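Local coordinates for beta subunit of photoactivated adenylyl cyclase (Beggiatoa sp. PS, PDB 5M2A), which catalyses the conversion of ATP to cyclic AMP and pyrophosphate under the control of blue light sensed by a flavin-binding BLUF domain, at the interface of chains A and B. Coordinates in Å, arbitrary orientation; residue numbers count along the deposited sequence, not the author numbering. Chains: chain A/B, Beta subunit of photoactivated adenylyl cyclase.

The three contacts sample one two-fold symmetric interface between identical chains, and each has a twin with the chains exchanged. Contact 1 and contact 2 lie about 12 Å apart between the centres of their C-alpha atoms and share A:Met130; in both, the end of helix 110-129 (110-128 in chain B) and the residues just after it meet the other chain. Contact 3 is about 16 Å from contact 2 and about 23 Å from contact 1, on the same measure, and joins cyclase elements without the helix 110-129 region. Strand 266-272 contributes to all three, so a shift of the helices could plausibly reach the cyclase pair through it.

Contact 1: the interface of chains A and B. Residues chain A 128-130, 201; chain B 265-267.
B:Met267 meets A:Lys128 and A:Tyr129 at the C-terminal end of helix 110-129. Its backbone N donates to the carbonyl O of A:Lys128 at 2.8 Å, almost straight at the hydrogen (177°), although the donor stands above the carbonyl plane. On the same residue, CB sits over the centre of the A:Tyr129 ring, 3.6 Å from the centroid, a CH-pi contact. B:Met267 CG lies instead against A:Lys128 CB at 3.9 Å.

B:Lys266 reaches the neighbouring carbonyls with its side-chain amine. B:Lys266 NZ lies 3.0 Å from A:Tyr129 O, but almost in line with its CE-NZ bond, at most a poorly directed hydrogen bond; the bond to A:Met130 O is weak. A positive charge here would probably be favourable beside the carbonyls of A:Tyr129, at the helix end, and A:Met130, just past it. On the lysine's other side, A:Phe201 of strand 197-202 packs directly against its aliphatic part, the side chains running in opposite directions.

Further out, B:Lys266 NZ donates to B:Met267 O of its own chain at 3.2 Å, which helps position the amine. Chi1 (166°) puts B:Lys266 CG 3.7 Å from A:Phe201 CZ, and the bend at chi2 (73°) then turns CD, CE and NZ toward the carbonyls of chain A.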
ATOM      1  N   LYS A 128       4.372   0.915  -7.574  1.00 19.96           N
ATOM      2  CA  LYS A 128       3.802  -0.423  -7.592  1.00 21.97           C
ATOM      3  C   LYS A 128       3.039  -0.749  -6.315  1.00 20.31           C
ATOM      4  O   LYS A 128       2.129  -1.586  -6.353  1.00 22.77           O
ATOM      5  CB  LYS A 128       4.897  -1.460  -7.817  1.00 25.97           C
ATOM      6  CG  LYS A 128       5.719  -1.236  -9.073  1.00 34.37           C
ATOM      7  CD  LYS A 128       6.679  -2.396  -9.293  1.00 34.88           C
ATOM      8  CE  LYS A 128       7.486  -2.209 -10.564  1.00 37.58           C
ATOM      9  NZ  LYS A 128       6.592  -2.013 -11.723  1.00 34.44           N
ATOM     10  N   TYR A 129       3.398  -0.137  -5.189  1.00 19.50           N
ATOM     11  CA  TYR A 129       2.719  -0.429  -3.931  1.00 26.92           C
ATOM     12  C   TYR A 129       1.469   0.416  -3.715  1.00 27.57           C
ATOM     13  O   TYR A 129       0.770   0.213  -2.719  1.00 23.61           O
ATOM     14  CB  TYR A 129       3.671  -0.233  -2.750  1.00 25.98           C
ATOM     15  CG  TYR A 129       4.768  -1.267  -2.678  1.00 24.28           C
ATOM     16  CD1 TYR A 129       5.901  -1.162  -3.474  1.00 25.61           C
ATOM     17  CD2 TYR A 129       4.662  -2.362  -1.819  1.00 21.16           C
ATOM     18  CE1 TYR A 129       6.903  -2.110  -3.420  1.00 26.01           C
ATOM     19  CE2 TYR A 129       5.659  -3.318  -1.761  1.00 22.45           C
ATOM     20  CZ  TYR A 129       6.782  -3.182  -2.560  1.00 24.27           C
ATOM     21  OH  TYR A 129       7.778  -4.132  -2.502  1.00 24.73           O
ATOM     22  N   MET A 130       1.178   1.354  -4.600  1.00 28.86           N
ATOM     23  CA  MET A 130       0.042   2.228  -4.361  1.00 27.36           C
ATOM     24  C   MET A 130      -1.272   1.515  -4.676  1.00 28.69           C
ATOM     25  O   MET A 130      -1.330   0.678  -5.578  1.00 29.89           O
ATOM     26  CB  MET A 130       0.150   3.477  -5.218  1.00 26.53           C
ATOM     27  CG  MET A 130       1.434   4.259  -4.984  1.00 22.50           C
ATOM     28  SD  MET A 130       1.644   4.691  -3.251  1.00 30.09           S
ATOM     29  CE  MET A 130       0.413   5.874  -3.083  1.00 41.74           C
ATOM     30  N   PHE A 201      -3.615  -6.335  -1.023  1.00 18.93           N
ATOM     31  CA  PHE A 201      -3.530  -7.759  -0.713  1.00 19.57           C
ATOM     32  C   PHE A 201      -3.555  -7.932   0.803  1.00 24.33           C
ATOM     33  O   PHE A 201      -2.844  -7.229   1.528  1.00 22.32           O
ATOM     34  CB  PHE A 201      -2.245  -8.381  -1.272  1.00 16.79           C
ATOM     35  CG  PHE A 201      -2.046  -8.176  -2.741  1.00 17.55           C
ATOM     36  CD1 PHE A 201      -3.121  -8.098  -3.602  1.00 19.36           C
ATOM     37  CD2 PHE A 201      -0.765  -8.046  -3.265  1.00 15.00           C
ATOM     38  CE1 PHE A 201      -2.929  -7.907  -4.970  1.00 19.27           C
ATOM     39  CE2 PHE A 201      -0.572  -7.851  -4.615  1.00 17.22           C
ATOM     40  CZ  PHE A 201      -1.650  -7.782  -5.469  1.00 21.10           C
TER
ATOM     41  N   LEU B 265       2.662  -5.077 -11.881  1.00 28.33           N
ATOM     42  CA  LEU B 265       1.490  -4.206 -11.916  1.00 26.40           C
ATOM     43  C   LEU B 265       1.047  -3.768 -10.527  1.00 27.34           C
ATOM     44  O   LEU B 265       0.463  -2.692 -10.383  1.00 31.27           O
ATOM     45  CB  LEU B 265       0.321  -4.898 -12.621  1.00 38.07           C
ATOM     46  CG  LEU B 265       0.098  -4.607 -14.105  1.00 48.44           C
ATOM     47  CD1 LEU B 265       1.244  -5.145 -14.945  1.00 54.51           C
ATOM     48  CD2 LEU B 265      -1.238  -5.189 -14.560  1.00 46.83           C
ATOM     49  N   LYS B 266       1.292  -4.575  -9.499  1.00 23.57           N
ATOM     50  CA  LYS B 266       0.841  -4.206  -8.165  1.00 20.84           C
ATOM     51  C   LYS B 266       1.553  -5.072  -7.140  1.00 21.15           C
ATOM     52  O   LYS B 266       1.524  -6.303  -7.242  1.00 20.32           O
ATOM     53  CB  LYS B 266      -0.680  -4.367  -8.042  1.00 31.46           C
ATOM     54  CG  LYS B 266      -1.196  -4.325  -6.640  1.00 31.83           C
ATOM     55  CD  LYS B 266      -1.162  -2.952  -6.075  1.00 43.76           C
ATOM     56  CE  LYS B 266      -1.698  -2.987  -4.647  1.00 43.76           C
ATOM     57  NZ  LYS B 266      -1.078  -1.926  -3.826  1.00 39.48           N
ATOM     58  N   MET B 267       2.191  -4.415  -6.170  1.00 19.38           N
ATOM     59  CA  MET B 267       2.915  -5.033  -5.077  1.00 20.64           C
ATOM     60  C   MET B 267       2.239  -4.688  -3.758  1.00 19.00           C
ATOM     61  O   MET B 267       1.540  -3.676  -3.637  1.00 18.13           O
ATOM     62  CB  MET B 267       4.376  -4.542  -5.032  1.00 19.71           C
ATOM     63  CG  MET B 267       5.218  -4.999  -6.211  1.00 20.29           C
ATOM     64  SD  MET B 267       5.509  -6.787  -6.234  1.00 22.72           S
ATOM     65  CE  MET B 267       6.428  -7.044  -4.718  1.00 24.58           C
TER

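Contact 2: the interface of chains A and B. Residues chain A 130, 134, 138, 144-145, 267, 269; chain B 125-126, 129.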
ATOM      1  N   MET A 130       1.178   1.354  -4.600  1.00 28.86           N
ATOM      2  CA  MET A 130       0.042   2.228  -4.361  1.00 27.36           C
ATOM      3  C   MET A 130      -1.272   1.515  -4.676  1.00 28.69           C
ATOM      4  O   MET A 130      -1.330   0.678  -5.578  1.00 29.89           O
ATOM      5  CB  MET A 130       0.150   3.477  -5.218  1.00 26.53           C
ATOM      6  CG  MET A 130       1.434   4.259  -4.984  1.00 22.50           C
ATOM      7  SD  MET A 130       1.644   4.691  -3.251  1.00 30.09           S
ATOM      8  CE  MET A 130       0.413   5.874  -3.083  1.00 41.74           C
ATOM      9  N   VAL A 134      -5.034   5.710  -5.906  1.00 24.69           N
ATOM     10  CA  VAL A 134      -4.050   6.770  -5.704  1.00 23.83           C
ATOM     11  C   VAL A 134      -3.330   7.095  -7.009  1.00 25.68           C
ATOM     12  O   VAL A 134      -3.091   8.268  -7.332  1.00 23.88           O
ATOM     13  CB  VAL A 134      -3.054   6.372  -4.606  1.00 25.39           C
ATOM     14  CG1 VAL A 134      -1.944   7.376  -4.598  1.00 22.66           C
ATOM     15  CG2 VAL A 134      -3.741   6.305  -3.242  1.00 26.38           C
ATOM     16  N   ILE A 138      -3.287  10.777  -9.018  1.00 26.14           N
ATOM     17  CA  ILE A 138      -2.058  11.448  -9.434  1.00 25.81           C
ATOM     18  C   ILE A 138      -2.053  11.661 -10.938  1.00 29.37           C
ATOM     19  O   ILE A 138      -1.662  12.729 -11.429  1.00 30.69           O
ATOM     20  CB  ILE A 138      -0.833  10.642  -8.971  1.00 25.58           C
ATOM     21  CG1 ILE A 138      -0.737  10.683  -7.450  1.00 30.73           C
ATOM     22  CG2 ILE A 138       0.449  11.200  -9.596  1.00 27.70           C
ATOM     23  CD1 ILE A 138       0.265   9.746  -6.904  1.00 28.60           C
ATOM     24  N   PRO A 144      -3.444  13.235  -3.966  1.00 27.06           N
ATOM     25  CA  PRO A 144      -4.312  12.309  -3.214  1.00 25.72           C
ATOM     26  C   PRO A 144      -4.400  12.633  -1.735  1.00 27.45           C
ATOM     27  O   PRO A 144      -5.411  12.315  -1.107  1.00 27.70           O
ATOM     28  CB  PRO A 144      -3.665  10.935  -3.464  1.00 25.44           C
ATOM     29  CG  PRO A 144      -2.257  11.232  -3.879  1.00 25.06           C
ATOM     30  CD  PRO A 144      -2.294  12.552  -4.584  1.00 25.38           C
ATOM     31  N   LEU A 145      -3.381  13.282  -1.161  1.00 31.28           N
ATOM     32  CA  LEU A 145      -3.390  13.596   0.266  1.00 33.60           C
ATOM     33  C   LEU A 145      -4.443  14.632   0.635  1.00 33.31           C
ATOM     34  O   LEU A 145      -4.842  14.699   1.801  1.00 40.45           O
ATOM     35  CB  LEU A 145      -2.018  14.126   0.703  1.00 34.83           C
ATOM     36  CG  LEU A 145      -0.821  13.195   0.529  1.00 33.58           C
ATOM     37  CD1 LEU A 145       0.467  13.909   0.905  1.00 36.99           C
ATOM     38  CD2 LEU A 145      -1.012  11.941   1.352  1.00 33.72           C
ATOM     39  N   MET A 267      -0.980   6.191   7.522  1.00 35.56           N
ATOM     40  CA  MET A 267      -2.102   6.618   6.749  1.00 42.47           C
ATOM     41  C   MET A 267      -2.250   5.750   5.512  1.00 34.10           C
ATOM     42  O   MET A 267      -1.291   5.304   4.969  1.00 37.41           O
ATOM     43  CB  MET A 267      -1.921   8.056   6.318  1.00 56.94           C
ATOM     44  CG  MET A 267      -3.154   8.721   5.760  1.00 65.79           C
ATOM     45  SD  MET A 267      -2.547   9.784   4.464  1.00 76.53           S
ATOM     46  CE  MET A 267      -1.896   8.540   3.404  1.00 68.90           C
ATOM     47  N   HIS A 269      -5.124   4.527   2.069  1.00 30.20           N
ATOM     48  CA  HIS A 269      -6.310   4.613   1.329  1.00 34.84           C
ATOM     49  C   HIS A 269      -7.140   3.450   1.843  1.00 36.10           C
ATOM     50  O   HIS A 269      -6.691   2.348   1.844  1.00 31.00           O
ATOM     51  CB  HIS A 269      -6.016   4.271  -0.076  1.00 37.70           C
ATOM     52  CG  HIS A 269      -7.202   4.326  -0.951  1.00 38.72           C
ATOM     53  ND1 HIS A 269      -7.729   3.214  -1.545  1.00 40.10           N
ATOM     54  CD2 HIS A 269      -7.966   5.366  -1.342  1.00 44.49           C
ATOM     55  CE1 HIS A 269      -8.760   3.562  -2.276  1.00 43.10           C
ATOM     56  NE2 HIS A 269      -8.933   4.861  -2.160  1.00 49.26           N
TER
ATOM     57  N   VAL B 125       4.861  12.151  -1.475  1.00 23.82           N
ATOM     58  CA  VAL B 125       3.449  11.808  -1.344  1.00 22.70           C
ATOM     59  C   VAL B 125       3.284  10.294  -1.306  1.00 20.91           C
ATOM     60  O   VAL B 125       2.619   9.751  -0.420  1.00 23.96           O
ATOM     61  CB  VAL B 125       2.623  12.426  -2.486  1.00 24.29           C
ATOM     62  CG1 VAL B 125       1.160  11.964  -2.392  1.00 28.62           C
ATOM     63  CG2 VAL B 125       2.694  13.937  -2.438  1.00 29.26           C
ATOM     64  N   LEU B 126       3.908   9.596  -2.259  1.00 20.79           N
ATOM     65  CA  LEU B 126       3.801   8.137  -2.308  1.00 20.90           C
ATOM     66  C   LEU B 126       4.289   7.496  -1.017  1.00 19.07           C
ATOM     67  O   LEU B 126       3.729   6.488  -0.568  1.00 19.89           O
ATOM     68  CB  LEU B 126       4.597   7.581  -3.484  1.00 19.54           C
ATOM     69  CG  LEU B 126       4.289   8.032  -4.909  1.00 22.75           C
ATOM     70  CD1 LEU B 126       5.011   7.104  -5.875  1.00 28.19           C
ATOM     71  CD2 LEU B 126       2.798   8.021  -5.173  1.00 24.55           C
ATOM     72  N   TYR B 129       1.854   6.537   1.763  1.00 25.81           N
ATOM     73  CA  TYR B 129       0.987   5.380   1.605  1.00 23.46           C
ATOM     74  C   TYR B 129       1.734   4.060   1.680  1.00 30.24           C
ATOM     75  O   TYR B 129       1.113   2.999   1.535  1.00 28.70           O
ATOM     76  CB  TYR B 129       0.239   5.454   0.276  1.00 30.29           C
ATOM     77  CG  TYR B 129      -0.733   6.608   0.149  1.00 28.46           C
ATOM     78  CD1 TYR B 129      -2.010   6.530   0.689  1.00 28.91           C
ATOM     79  CD2 TYR B 129      -0.374   7.771  -0.525  1.00 32.01           C
ATOM     80  CE1 TYR B 129      -2.901   7.580   0.564  1.00 29.43           C
ATOM     81  CE2 TYR B 129      -1.254   8.820  -0.661  1.00 28.53           C
ATOM     82  CZ  TYR B 129      -2.512   8.725  -0.116  1.00 26.69           C
ATOM     83  OH  TYR B 129      -3.395   9.770  -0.240  1.00 29.71           O
TER
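B:Tyr129 enters a pocket of chain A and buries 76 Å² there. A:Val134 CG2 stands over the centre of one ring face, 4.0 Å above the plane, while the methyl CE of A:Met267 lies on the opposite face, displaced toward the rim; that methionine is poorly ordered, so its exact separation is doubtful. The backbone N of A:His269 approaches the ring edge in plane. Farther along, A:Leu145 CD2 packs against B:Tyr129 CE2 at 3.7 Å, and the phenol OH reaches the backbone of A:Pro144.

A:Met130 buries 41 Å² and crosses the tyrosine at about a right angle. Bends at chi2 (-55°) and chi3 (-71°) turn A:Met130 CE toward the tyrosine's base, 3.3 Å from B:Tyr129 CD2. The same methyl touches B:Leu126 CD2, which also meets A:Ile138 CD1 at 3.5 Å. One helical turn before the tyrosine, B:Val125 places CG1 3.7 Å from A:Leu145 CG and also against the ring of A:Pro144.

Cutting B:Tyr129 back to an alanine is likely to leave a gap between A:Val134 and A:Met267 and to free the A:Met130 methyl to turn. The patch seats the end of helix 110-128 and the tyrosine just after it in the partner chain and thereby probably helps couple the light-sensing and cyclase regions.

Contact 3: the interface of chains A and B. Residues chain A 149, 151, 257, 272; chain B 173, 176-177.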
ATOM      1  N   PRO A 149     -12.771  12.642   1.746  1.00 53.18           N
ATOM      2  CA  PRO A 149     -13.453  11.350   1.613  1.00 52.05           C
ATOM      3  C   PRO A 149     -14.877  11.520   1.108  1.00 52.91           C
ATOM      4  O   PRO A 149     -15.554  12.508   1.401  1.00 54.58           O
ATOM      5  CB  PRO A 149     -13.422  10.786   3.037  1.00 57.82           C
ATOM      6  CG  PRO A 149     -12.233  11.452   3.672  1.00 63.02           C
ATOM      7  CD  PRO A 149     -12.238  12.846   3.103  1.00 63.98           C
ATOM      8  N   LEU A 151     -18.665   9.328   0.147  1.00 26.07           N
ATOM      9  CA  LEU A 151     -19.493   8.128   0.150  1.00 23.71           C
ATOM     10  C   LEU A 151     -19.787   7.753  -1.298  1.00 23.74           C
ATOM     11  O   LEU A 151     -20.448   8.507  -2.014  1.00 28.19           O
ATOM     12  CB  LEU A 151     -20.796   8.365   0.915  1.00 28.09           C
ATOM     13  CG  LEU A 151     -21.641   7.104   1.121  1.00 33.79           C
ATOM     14  CD1 LEU A 151     -20.945   6.146   2.077  1.00 32.52           C
ATOM     15  CD2 LEU A 151     -23.043   7.435   1.623  1.00 35.06           C
ATOM     16  N   ILE A 257     -17.228   4.481   2.159  1.00 20.26           N
ATOM     17  CA  ILE A 257     -16.456   5.708   2.240  1.00 21.05           C
ATOM     18  C   ILE A 257     -15.076   5.401   1.683  1.00 25.31           C
ATOM     19  O   ILE A 257     -14.440   4.428   2.092  1.00 24.90           O
ATOM     20  CB  ILE A 257     -16.378   6.211   3.686  1.00 22.25           C
ATOM     21  CG1 ILE A 257     -17.788   6.467   4.217  1.00 23.27           C
ATOM     22  CG2 ILE A 257     -15.524   7.481   3.770  1.00 23.33           C
ATOM     23  CD1 ILE A 257     -17.816   6.840   5.686  1.00 39.11           C
ATOM     24  N   LEU A 272     -14.425   1.921   3.662  1.00 25.13           N
ATOM     25  CA  LEU A 272     -15.179   1.665   4.882  1.00 25.08           C
ATOM     26  C   LEU A 272     -16.629   1.436   4.516  1.00 30.19           C
ATOM     27  O   LEU A 272     -17.236   2.282   3.852  1.00 30.66           O
ATOM     28  CB  LEU A 272     -15.131   2.840   5.854  1.00 24.40           C
ATOM     29  CG  LEU A 272     -13.881   3.359   6.550  1.00 31.56           C
ATOM     30  CD1 LEU A 272     -14.294   4.520   7.443  1.00 34.22           C
ATOM     31  CD2 LEU A 272     -13.190   2.279   7.353  1.00 29.26           C
TER
ATOM     32  N   VAL B 173     -20.761  11.092   6.696  1.00 36.59           N
ATOM     33  CA  VAL B 173     -19.445  10.634   6.245  1.00 35.67           C
ATOM     34  C   VAL B 173     -18.336  11.306   7.036  1.00 30.30           C
ATOM     35  O   VAL B 173     -17.424  10.645   7.545  1.00 27.49           O
ATOM     36  CB  VAL B 173     -19.270  10.897   4.739  1.00 47.07           C
ATOM     37  CG1 VAL B 173     -17.867  10.483   4.295  1.00 44.16           C
ATOM     38  CG2 VAL B 173     -20.325  10.166   3.949  1.00 51.72           C
ATOM     39  N   VAL B 176     -18.033   9.786  10.442  1.00 26.06           N
ATOM     40  CA  VAL B 176     -17.421   8.457  10.400  1.00 21.02           C
ATOM     41  C   VAL B 176     -15.913   8.573  10.227  1.00 20.07           C
ATOM     42  O   VAL B 176     -15.140   7.894  10.908  1.00 18.27           O
ATOM     43  CB  VAL B 176     -18.040   7.610   9.271  1.00 26.33           C
ATOM     44  CG1 VAL B 176     -17.325   6.247   9.160  1.00 24.93           C
ATOM     45  CG2 VAL B 176     -19.528   7.430   9.492  1.00 29.47           C
ATOM     46  N   VAL B 177     -15.470   9.457   9.335  1.00 24.19           N
ATOM     47  CA  VAL B 177     -14.041   9.587   9.072  1.00 24.58           C
ATOM     48  C   VAL B 177     -13.308  10.061  10.326  1.00 20.15           C
ATOM     49  O   VAL B 177     -12.268   9.509  10.704  1.00 19.50           O
ATOM     50  CB  VAL B 177     -13.808  10.526   7.874  1.00 28.36           C
ATOM     51  CG1 VAL B 177     -12.335  10.926   7.788  1.00 30.50           C
ATOM     52  CG2 VAL B 177     -14.266   9.833   6.577  1.00 30.34           C
TER
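Torsions at A:Ile257 spread its branches over three valines of chain B. CG2 is anti to the backbone N, while CG1 lies beside that N (chi1 -59°) and the extended chi2 of 174° carries CD1 outward. A:Ile257 CD1 therefore reaches B:Val176 CG1 at 3.6 Å. A:Ile257 CG2 meets B:Val173 CG1 at 3.8 Å and also touches B:Val177 CG2, with the CG1 arm likewise near B:Val173. With 41 Å² buried, the isoleucine is the central apolar group on the chain A side. It runs opposite in direction to B:Val173 and obliquely to the other two valines.

B:Val173 uses both methyl groups. CG1, anti to its backbone N at chi1 177°, faces A:Ile257; B:Val173 CG2 turns to A:Leu151 and touches its CB at 3.6 Å. Contacts on both methyl groups are in keeping with the 51 Å² that B:Val173 buries. B:Val176 also extends its contact beyond the isoleucine, since its CG1 lies 3.9 Å from A:Leu272 CD1. At the other side, B:Val177 CG2 packs on A:Pro149 CB at 3.8 Å, although the proline is poorly ordered and this separation is less certain.

The three valines form an apolar patch on the first turns of helix 173-193. They rest on strands 150-161, 247-258 and 266-272 of the partner, with A:Pro149 just ahead of the first strand, so this contact joins a helix of one cyclase catalytic domain to the sheet of the other.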